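Local coordinates for protein diacylglycerol O-acyltransferase (Marinobacter hydrocarbonoclasticus, PDB 6CHJ) that is a wax ester synthase/diacylglycerol acyltransferase that probably transfers an acyl group from acyl-CoA to diacylglycerol to give triacylglycerol and CoA, at residues Q9-L14 against V134-V139; E15-P20 against S105-R110; S402-R407 against G424-R429. All blocks are in the same frame, centred on the assembly; numbering follows the deposited sequence.

Interaction 1: residues Q9-L14 against V134-V139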
loop_
_atom_site.group_PDB
_atom_site.type_symbol
_atom_site.label_atom_id
_atom_site.label_comp_id
_atom_site.label_asym_id
_atom_site.label_seq_id
_atom_site.Cartn_x
_atom_site.Cartn_y
_atom_site.Cartn_z
ATOM N N GLN B 9 8.045 -20.655 2.390
ATOM C CA GLN B 9 9.175 -19.998 1.742
ATOM C C GLN B 9 8.852 -19.634 0.295
ATOM O O GLN B 9 9.347 -18.630 -0.226
ATOM C CB GLN B 9 10.391 -20.915 1.817
ATOM C CG GLN B 9 11.722 -20.286 1.485
ATOM C CD GLN B 9 12.858 -20.966 2.230
ATOM O OE1 GLN B 9 12.622 -21.691 3.205
ATOM N NE2 GLN B 9 14.090 -20.746 1.775
ATOM N N LEU B 10 7.999 -20.419 -0.355
ATOM C CA LEU B 10 7.709 -20.205 -1.767
ATOM C C LEU B 10 6.908 -18.924 -1.990
ATOM O O LEU B 10 7.195 -18.168 -2.925
ATOM C CB LEU B 10 6.968 -21.426 -2.330
ATOM C CG LEU B 10 6.675 -21.595 -3.822
ATOM C CD1 LEU B 10 5.491 -20.711 -4.180
ATOM C CD2 LEU B 10 7.885 -21.320 -4.718
ATOM N N PHE B 11 5.904 -18.668 -1.144
ATOM C CA PHE B 11 5.093 -17.457 -1.282
ATOM C C PHE B 11 5.912 -16.202 -1.013
ATOM O O PHE B 11 5.638 -15.141 -1.591
ATOM C CB PHE B 11 3.882 -17.518 -0.342
ATOM C CG PHE B 11 2.835 -18.527 -0.771
ATOM C CD1 PHE B 11 1.902 -18.206 -1.741
ATOM C CD2 PHE B 11 2.798 -19.801 -0.216
ATOM C CE1 PHE B 11 0.949 -19.121 -2.153
ATOM C CE2 PHE B 11 1.840 -20.728 -0.629
ATOM C CZ PHE B 11 0.918 -20.383 -1.602
ATOM N N LEU B 12 6.911 -16.297 -0.134
ATOM C CA LEU B 12 7.834 -15.185 0.022
ATOM C C LEU B 12 8.627 -14.989 -1.253
ATOM O O LEU B 12 8.833 -13.857 -1.708
ATOM C CB LEU B 12 8.771 -15.446 1.202
ATOM C CG LEU B 12 8.196 -15.250 2.601
ATOM C CD1 LEU B 12 9.218 -15.648 3.635
ATOM C CD2 LEU B 12 7.796 -13.803 2.773
ATOM N N TRP B 13 9.030 -16.094 -1.874
ATOM C CA TRP B 13 10.024 -16.043 -2.933
ATOM C C TRP B 13 9.448 -15.436 -4.212
ATOM O O TRP B 13 10.033 -14.511 -4.785
ATOM C CB TRP B 13 10.574 -17.453 -3.164
ATOM C CG TRP B 13 11.606 -17.531 -4.234
ATOM C CD1 TRP B 13 12.918 -17.125 -4.162
ATOM C CD2 TRP B 13 11.423 -18.062 -5.541
ATOM N NE1 TRP B 13 13.555 -17.372 -5.354
ATOM C CE2 TRP B 13 12.659 -17.947 -6.219
ATOM C CE3 TRP B 13 10.327 -18.623 -6.216
ATOM C CZ2 TRP B 13 12.826 -18.366 -7.536
ATOM C CZ3 TRP B 13 10.500 -19.041 -7.520
ATOM C CH2 TRP B 13 11.737 -18.907 -8.168
ATOM N N LEU B 14 8.297 -15.918 -4.670
ATOM C CA LEU B 14 7.772 -15.408 -5.930
ATOM C C LEU B 14 6.967 -14.126 -5.755
ATOM O O LEU B 14 6.336 -13.672 -6.714
ATOM C CB LEU B 14 6.939 -16.474 -6.651
ATOM C CG LEU B 14 5.789 -17.178 -5.950
ATOM C CD1 LEU B 14 4.555 -16.420 -6.272
ATOM C CD2 LEU B 14 5.649 -18.579 -6.493
ATOM N N VAL B 134 -3.876 -10.945 5.239
ATOM C CA VAL B 134 -2.828 -11.761 5.853
ATOM C C VAL B 134 -1.941 -12.349 4.768
ATOM O O VAL B 134 -2.434 -12.794 3.726
ATOM C CB VAL B 134 -3.391 -12.890 6.744
ATOM C CG1 VAL B 134 -2.246 -13.622 7.461
ATOM C CG2 VAL B 134 -4.353 -12.322 7.770
ATOM N N HIS B 135 -0.637 -12.376 5.024
ATOM C CA HIS B 135 0.288 -12.947 4.058
ATOM C C HIS B 135 0.179 -14.471 4.021
ATOM O O HIS B 135 0.102 -15.132 5.059
ATOM C CB HIS B 135 1.722 -12.534 4.381
ATOM C CG HIS B 135 2.645 -12.655 3.207
ATOM N ND1 HIS B 135 3.297 -13.827 2.894
ATOM C CD2 HIS B 135 2.980 -11.766 2.241
ATOM C CE1 HIS B 135 4.023 -13.645 1.805
ATOM N NE2 HIS B 135 3.841 -12.406 1.383
ATOM N N HIS B 136 0.196 -15.031 2.804
ATOM C CA HIS B 136 0.065 -16.480 2.636
ATOM C C HIS B 136 1.204 -17.254 3.311
ATOM O O HIS B 136 0.999 -18.390 3.753
ATOM C CB HIS B 136 -0.012 -16.830 1.143
ATOM C CG HIS B 136 -0.786 -18.081 0.843
ATOM N ND1 HIS B 136 -0.310 -19.345 1.127
ATOM C CD2 HIS B 136 -1.998 -18.259 0.265
ATOM C CE1 HIS B 136 -1.200 -20.244 0.748
ATOM N NE2 HIS B 136 -2.233 -19.613 0.220
ATOM N N SER B 137 2.401 -16.671 3.400
ATOM C CA SER B 137 3.470 -17.307 4.174
ATOM C C SER B 137 3.085 -17.520 5.631
ATOM O O SER B 137 3.601 -18.438 6.273
ATOM C CB SER B 137 4.744 -16.479 4.126
ATOM O OG SER B 137 5.546 -16.907 3.046
ATOM N N LEU B 138 2.201 -16.682 6.170
ATOM C CA LEU B 138 1.826 -16.757 7.575
ATOM C C LEU B 138 0.535 -17.537 7.789
ATOM O O LEU B 138 0.431 -18.305 8.748
ATOM C CB LEU B 138 1.686 -15.346 8.162
ATOM C CG LEU B 138 1.581 -15.310 9.685
ATOM C CD1 LEU B 138 2.933 -15.664 10.302
ATOM C CD2 LEU B 138 1.099 -13.950 10.177
ATOM N N VAL B 139 -0.464 -17.338 6.937
ATOM C CA VAL B 139 -1.716 -18.087 6.994
ATOM C C VAL B 139 -2.202 -18.332 5.569
ATOM O O VAL B 139 -2.365 -17.382 4.794
ATOM C CB VAL B 139 -2.794 -17.345 7.806
ATOM C CG1 VAL B 139 -4.117 -18.090 7.758
ATOM C CG2 VAL B 139 -2.345 -17.136 9.254
#
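The end of helix 6-13 lies beside the turn that follows strand 127-135, and the backbones come nearest at Phe11 and Ser137, whose CA atoms are 5.7 Å apart. No hydrogen bond crosses this gap; side chains fill it. Phe11 points toward the turn, with CG anti to its own carbonyl carbon (chi1 -71°). His136 has CG anti to the backbone N (chi1 -152°). The two rings form an offset stack, with centroids 3.7 Å apart and planes at 23°. His136 ND1 sits over the Phe11 face near its rim, 3.1 Å from Phe11 CE2. His136 CB adds a CH-pi contact over the same face. Next to the stack, Leu12 CG rests 3.2 Å from Ser137 OG, which is hydrogen-bonded to Asp8 O. Leu12 CD2 comes within 3.9 Å of His135 CE1. The His135 ring is held at both nitrogens: ND1 accepts from Ser137 N at 3.0 Å, and NE2 bonds to Glu15. An alanine in place of Phe11 would remove the stacked ring and would probably leave His136 less firmly oriented. The two histidines open the HHxxxDG sequence characteristic of this acyltransferase family. Around the contact, His136 pairs by backbone with Met21 just before strand 22-30, Leu138 touches strand 67-72, and Val139 packs on helix 141-150.

Interaction 2: residues E15-P20 against S105-R110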
loop_
_atom_site.group_PDB
_atom_site.type_symbol
_atom_site.label_atom_id
_atom_site.label_comp_id
_atom_site.label_asym_id
_atom_site.label_seq_id
_atom_site.Cartn_x
_atom_site.Cartn_y
_atom_site.Cartn_z
ATOM N N GLU B 15 6.993 -13.531 -4.563
ATOM C CA GLU B 15 6.389 -12.225 -4.367
ATOM C C GLU B 15 7.254 -11.147 -5.009
ATOM O O GLU B 15 8.494 -11.191 -4.944
ATOM C CB GLU B 15 6.202 -11.939 -2.872
ATOM C CG GLU B 15 5.716 -10.535 -2.562
ATOM C CD GLU B 15 5.000 -10.438 -1.219
ATOM O OE1 GLU B 15 5.676 -10.611 -0.184
ATOM O OE2 GLU B 15 3.767 -10.190 -1.194
ATOM N N LYS B 16 6.575 -10.174 -5.626
ATOM C CA LYS B 16 7.180 -9.037 -6.308
ATOM C C LYS B 16 6.144 -7.921 -6.255
ATOM O O LYS B 16 5.012 -8.135 -5.808
ATOM C CB LYS B 16 7.576 -9.379 -7.764
ATOM C CG LYS B 16 8.615 -10.515 -7.933
ATOM C CD LYS B 16 8.502 -11.261 -9.268
ATOM C CE LYS B 16 9.262 -12.605 -9.220
ATOM N NZ LYS B 16 8.732 -13.641 -10.190
ATOM N N ARG B 17 6.521 -6.725 -6.727
ATOM C CA ARG B 17 5.604 -5.588 -6.601
ATOM C C ARG B 17 4.323 -5.801 -7.407
ATOM O O ARG B 17 3.255 -5.318 -7.014
ATOM C CB ARG B 17 6.283 -4.271 -7.014
ATOM C CG ARG B 17 5.336 -3.016 -7.034
ATOM C CD ARG B 17 4.592 -2.775 -5.693
ATOM N NE ARG B 17 3.470 -1.822 -5.789
ATOM C CZ ARG B 17 2.178 -2.170 -5.883
ATOM N NH1 ARG B 17 1.813 -3.456 -5.906
ATOM N NH2 ARG B 17 1.231 -1.235 -5.961
ATOM N N GLN B 18 4.393 -6.523 -8.517
ATOM C CA GLN B 18 3.199 -6.683 -9.337
ATOM C C GLN B 18 2.314 -7.847 -8.886
ATOM O O GLN B 18 1.151 -7.929 -9.307
ATOM C CB GLN B 18 3.595 -6.836 -10.810
ATOM C CG GLN B 18 4.242 -8.178 -11.194
ATOM C CD GLN B 18 5.722 -8.283 -10.782
ATOM O OE1 GLN B 18 6.305 -7.330 -10.219
ATOM N NE2 GLN B 18 6.345 -9.439 -11.092
ATOM N N GLN B 19 2.817 -8.719 -8.013
ATOM C CA GLN B 19 2.041 -9.836 -7.476
ATOM C C GLN B 19 2.305 -9.949 -5.974
ATOM O O GLN B 19 3.063 -10.814 -5.515
ATOM C CB GLN B 19 2.382 -11.140 -8.209
ATOM C CG GLN B 19 3.915 -11.453 -8.360
ATOM C CD GLN B 19 4.217 -12.512 -9.414
ATOM O OE1 GLN B 19 3.825 -12.391 -10.577
ATOM N NE2 GLN B 19 4.932 -13.547 -9.009
ATOM N N PRO B 20 1.688 -9.093 -5.162
ATOM C CA PRO B 20 1.717 -9.364 -3.729
ATOM C C PRO B 20 1.148 -10.755 -3.471
ATOM O O PRO B 20 0.312 -11.271 -4.227
ATOM C CB PRO B 20 0.853 -8.254 -3.135
ATOM C CG PRO B 20 0.977 -7.148 -4.118
ATOM C CD PRO B 20 1.045 -7.801 -5.456
ATOM N N SER B 105 -3.940 -4.029 -3.227
ATOM C CA SER B 105 -2.745 -3.798 -4.047
ATOM C C SER B 105 -1.446 -3.696 -3.239
ATOM O O SER B 105 -0.376 -3.983 -3.774
ATOM C CB SER B 105 -2.898 -2.501 -4.833
ATOM O OG SER B 105 -4.084 -2.496 -5.590
ATOM N N HIS B 106 -1.496 -3.223 -1.993
ATOM C CA HIS B 106 -0.282 -2.794 -1.303
ATOM C C HIS B 106 0.472 -3.967 -0.695
ATOM O O HIS B 106 -0.099 -4.753 0.075
ATOM C CB HIS B 106 -0.619 -1.794 -0.197
ATOM C CG HIS B 106 -1.371 -0.598 -0.681
ATOM N ND1 HIS B 106 -1.055 0.058 -1.853
ATOM C CD2 HIS B 106 -2.450 0.042 -0.168
ATOM C CE1 HIS B 106 -1.896 1.059 -2.033
ATOM N NE2 HIS B 106 -2.757 1.065 -1.030
ATOM N N LEU B 107 1.762 -4.056 -1.032
ATOM C CA LEU B 107 2.703 -4.938 -0.346
ATOM C C LEU B 107 2.651 -4.756 1.161
ATOM O O LEU B 107 2.568 -3.632 1.667
ATOM C CB LEU B 107 4.128 -4.646 -0.814
ATOM C CG LEU B 107 4.591 -5.250 -2.133
ATOM C CD1 LEU B 107 6.060 -4.936 -2.317
ATOM C CD2 LEU B 107 4.322 -6.765 -2.225
ATOM N N MET B 108 2.732 -5.862 1.885
ATOM C CA MET B 108 2.834 -5.776 3.330
ATOM C C MET B 108 4.295 -5.659 3.741
ATOM O O MET B 108 5.199 -6.092 3.033
ATOM C CB MET B 108 2.208 -6.992 4.008
ATOM C CG MET B 108 0.941 -7.452 3.392
ATOM S SD MET B 108 0.097 -8.705 4.358
ATOM C CE MET B 108 -0.299 -7.701 5.808
ATOM N N ASP B 109 4.509 -5.089 4.921
ATOM C CA ASP B 109 5.847 -4.895 5.474
ATOM C C ASP B 109 6.356 -6.200 6.080
ATOM O O ASP B 109 5.738 -6.741 7.004
ATOM C CB ASP B 109 5.777 -3.799 6.531
ATOM C CG ASP B 109 7.125 -3.421 7.090
ATOM O OD1 ASP B 109 8.194 -3.780 6.526
ATOM O OD2 ASP B 109 7.090 -2.721 8.115
ATOM N N ARG B 110 7.489 -6.700 5.588
ATOM C CA ARG B 110 7.976 -7.993 6.070
ATOM C C ARG B 110 8.603 -7.927 7.458
ATOM O O ARG B 110 8.785 -8.975 8.089
ATOM C CB ARG B 110 8.984 -8.578 5.085
ATOM C CG ARG B 110 8.336 -9.503 4.074
ATOM C CD ARG B 110 9.347 -10.132 3.147
ATOM N NE ARG B 110 8.654 -10.630 1.975
ATOM C CZ ARG B 110 9.222 -11.263 0.959
ATOM N NH1 ARG B 110 10.535 -11.484 0.950
ATOM N NH2 ARG B 110 8.454 -11.684 -0.044
#
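Two connecting loops meet here: one links helix 6-13 to strand 22-30, the other follows helix 93-105 and leads to strand 115-121. The first contains a type I beta turn from Lys16 to Gln19. The backbones are nearest at Pro20 and Leu107. At one end, Glu15 and Arg110 reach toward each other tip to tip. Glu15 has CG anti to the backbone N (chi1 174°) and an extended chain beyond it, while Arg110 is extended from CG to NE. Arg110 NH2 donates to the anti lone pair of Glu15 OE1 at 3.0 Å. The bond, part of a salt bridge, is fairly straight (161°), and OE1 lies close to the guanidinium plane. Arg110 NH2 is also hydrogen-bonded to Leu12 O. For OE1, already bound to His135, the arginine is a second partner, and OE2 is bonded to Met21 N, so both carboxylate oxygens are gripped. This would probably favour a charged carboxylate that in turn orients His135. In the middle, Leu107 CD2 lies 3.6 Å from Glu15 OE2 and 3.9 Å from Pro20 CG. At the far end, the bend of Arg17 at chi2 (55°) brings its NH1 to 3.1 Å from Ser105 O. Pro20 CG touches the same carbonyl oxygen at 3.5 Å. The second subunit lies close by: its His106 stacks on His106, and its Arg17 packs against Leu107. Both loops feed strands of one mixed sheet, on either side of strand 127-135, an arrangement of the N-terminal half of the CoA-dependent acyltransferase fold.

Interaction 3: residues S402-R407 against G424-R429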
loop_
_atom_site.group_PDB
_atom_site.type_symbol
_atom_site.label_atom_id
_atom_site.label_comp_id
_atom_site.label_asym_id
_atom_site.label_seq_id
_atom_site.Cartn_x
_atom_site.Cartn_y
_atom_site.Cartn_z
ATOM N N SER B 402 -8.304 -12.908 -3.265
ATOM C CA SER B 402 -7.229 -13.864 -3.457
ATOM C C SER B 402 -6.021 -13.204 -4.151
ATOM O O SER B 402 -5.852 -11.977 -4.096
ATOM C CB SER B 402 -7.795 -15.066 -4.212
ATOM O OG SER B 402 -7.110 -16.233 -3.810
ATOM N N ILE B 403 -5.191 -14.019 -4.808
ATOM C CA ILE B 403 -3.903 -13.593 -5.350
ATOM C C ILE B 403 -3.943 -13.706 -6.873
ATOM O O ILE B 403 -4.216 -14.786 -7.411
ATOM C CB ILE B 403 -2.753 -14.449 -4.788
ATOM C CG1 ILE B 403 -2.615 -14.313 -3.269
ATOM C CG2 ILE B 403 -1.441 -14.144 -5.495
ATOM C CD1 ILE B 403 -1.860 -15.508 -2.652
ATOM N N ASP B 404 -3.648 -12.605 -7.557
ATOM C CA ASP B 404 -3.235 -12.583 -8.953
ATOM C C ASP B 404 -1.717 -12.770 -9.094
ATOM O O ASP B 404 -0.927 -12.444 -8.195
ATOM C CB ASP B 404 -3.609 -11.268 -9.617
ATOM C CG ASP B 404 -5.079 -11.011 -9.606
ATOM O OD1 ASP B 404 -5.861 -11.970 -9.806
ATOM O OD2 ASP B 404 -5.450 -9.835 -9.425
ATOM N N MET B 405 -1.326 -13.249 -10.275
ATOM C CA MET B 405 0.059 -13.475 -10.660
ATOM C C MET B 405 0.248 -13.014 -12.099
ATOM O O MET B 405 -0.716 -12.948 -12.874
ATOM C CB MET B 405 0.429 -14.965 -10.603
ATOM C CG MET B 405 0.869 -15.462 -9.270
ATOM S SD MET B 405 1.448 -17.143 -9.475
ATOM C CE MET B 405 2.738 -16.880 -10.724
ATOM N N ASP B 406 1.512 -12.723 -12.454
ATOM C CA ASP B 406 1.922 -12.698 -13.855
ATOM C C ASP B 406 1.360 -13.923 -14.569
ATOM O O ASP B 406 1.578 -15.055 -14.130
ATOM C CB ASP B 406 3.454 -12.716 -13.970
ATOM C CG ASP B 406 4.097 -11.327 -13.925
ATOM O OD1 ASP B 406 3.402 -10.292 -14.008
ATOM O OD2 ASP B 406 5.334 -11.282 -13.813
ATOM N N ARG B 407 0.629 -13.689 -15.661
ATOM C CA ARG B 407 -0.019 -14.697 -16.509
ATOM C C ARG B 407 -1.195 -15.404 -15.831
ATOM O O ARG B 407 -1.717 -16.387 -16.384
ATOM C CB ARG B 407 0.989 -15.729 -17.063
ATOM C CG ARG B 407 1.866 -15.151 -18.203
ATOM C CD ARG B 407 3.233 -15.858 -18.384
ATOM N NE ARG B 407 4.143 -15.809 -17.226
ATOM C CZ ARG B 407 5.084 -14.884 -17.020
ATOM N NH1 ARG B 407 5.869 -14.969 -15.961
ATOM N NH2 ARG B 407 5.246 -13.881 -17.869
ATOM N N GLY B 424 -15.908 -13.835 -4.994
ATOM C CA GLY B 424 -14.839 -12.856 -4.942
ATOM C C GLY B 424 -13.944 -12.902 -6.169
ATOM O O GLY B 424 -13.195 -13.867 -6.358
ATOM N N LEU B 425 -14.010 -11.864 -7.003
ATOM C CA LEU B 425 -13.195 -11.728 -8.201
ATOM C C LEU B 425 -12.135 -10.656 -7.948
ATOM O O LEU B 425 -12.475 -9.488 -7.725
ATOM C CB LEU B 425 -14.056 -11.346 -9.404
ATOM C CG LEU B 425 -15.373 -12.123 -9.598
ATOM C CD1 LEU B 425 -16.006 -11.799 -10.929
ATOM C CD2 LEU B 425 -15.173 -13.613 -9.482
ATOM N N ILE B 426 -10.858 -11.048 -7.986
ATOM C CA ILE B 426 -9.736 -10.120 -7.834
ATOM C C ILE B 426 -8.903 -10.161 -9.112
ATOM O O ILE B 426 -8.589 -11.242 -9.625
ATOM C CB ILE B 426 -8.879 -10.445 -6.595
ATOM C CG1 ILE B 426 -7.836 -9.353 -6.361
ATOM C CG2 ILE B 426 -8.251 -11.832 -6.693
ATOM C CD1 ILE B 426 -8.374 -8.161 -5.629
ATOM N N GLY B 427 -8.573 -8.990 -9.644
ATOM C CA GLY B 427 -7.909 -8.942 -10.933
ATOM C C GLY B 427 -6.961 -7.768 -11.045
ATOM O O GLY B 427 -7.079 -6.759 -10.317
ATOM N N CYS B 428 -5.999 -7.916 -11.965
ATOM C CA CYS B 428 -5.113 -6.805 -12.282
ATOM C C CYS B 428 -5.934 -5.701 -12.943
ATOM O O CYS B 428 -6.594 -5.936 -13.958
ATOM C CB CYS B 428 -3.974 -7.257 -13.193
ATOM S SG CYS B 428 -3.167 -5.873 -14.033
ATOM N N ARG B 429 -5.918 -4.503 -12.351
ATOM C CA ARG B 429 -6.725 -3.397 -12.870
ATOM C C ARG B 429 -6.382 -3.042 -14.320
ATOM O O ARG B 429 -7.272 -2.660 -15.081
ATOM C CB ARG B 429 -6.550 -2.161 -11.988
ATOM C CG ARG B 429 -7.359 -0.965 -12.474
ATOM C CD ARG B 429 -7.273 0.239 -11.542
ATOM N NE ARG B 429 -8.274 1.240 -11.910
ATOM C CZ ARG B 429 -9.495 1.322 -11.379
ATOM N NH1 ARG B 429 -9.893 0.473 -10.430
ATOM N NH2 ARG B 429 -10.323 2.265 -11.802
#
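Asp404 has CG anti to its carbonyl carbon (chi1 -60°), which aims its carboxylate at strand 420-428, while Ile426 has CG1 anti to the backbone N (chi1 -172°) and CG2 in the crowded position between N and the carbonyl carbon. The Asp404 carboxylate lies against the strand backbone. Its OD2 lies 3.0 Å from Gly427 CA. Asp404 OD1 comes 2.8 Å from Ile426 O. Both are acceptors, so the pair is a close approach and not counted as a hydrogen bond. The closeness could raise the pKa of the carboxylate; a long, weak ion pair from Asp404 OD2 to Arg239 would partly oppose this. Beside it, Ile426 CG2 meets Ser402 O at 3.5 Å and Ser402 CB at 4.1 Å. Ser402 O is also hydrogen-bonded to His104. The contact is buried. The 402-407 loop leaves strand 393-401, which belongs to the sheet containing strand 22-30, and enters strand 410-417, which pairs with strand 420-428 in the other sheet. Such a crossing of the C-terminal chain between two sheets is typical of the two-domain CoA-dependent acyltransferase fold.

The three contacts follow one path between the two halves of the protein. Interactions 1 and 2 are about 10 Å apart between centres and share the continuous chain 9-20. Leu12 O lies 2.8 Å from Arg110 NH2, and Leu14 O lies 2.7 Å from Gln19 NE2, both probable hydrogen bonds. The other end of that amide reaches interaction 3, with Gln19 OE1 3.0 Å from Asp406 N. Gln19 therefore links the end of helix 6-13 to the 402-407 loop. Interactions 1 and 3 have centres about 16 Å apart but still touch, His136 CD2 to Ile403 CD1 at 4.0 Å. Thus the family's HHxxxDG segment is bordered by both halves.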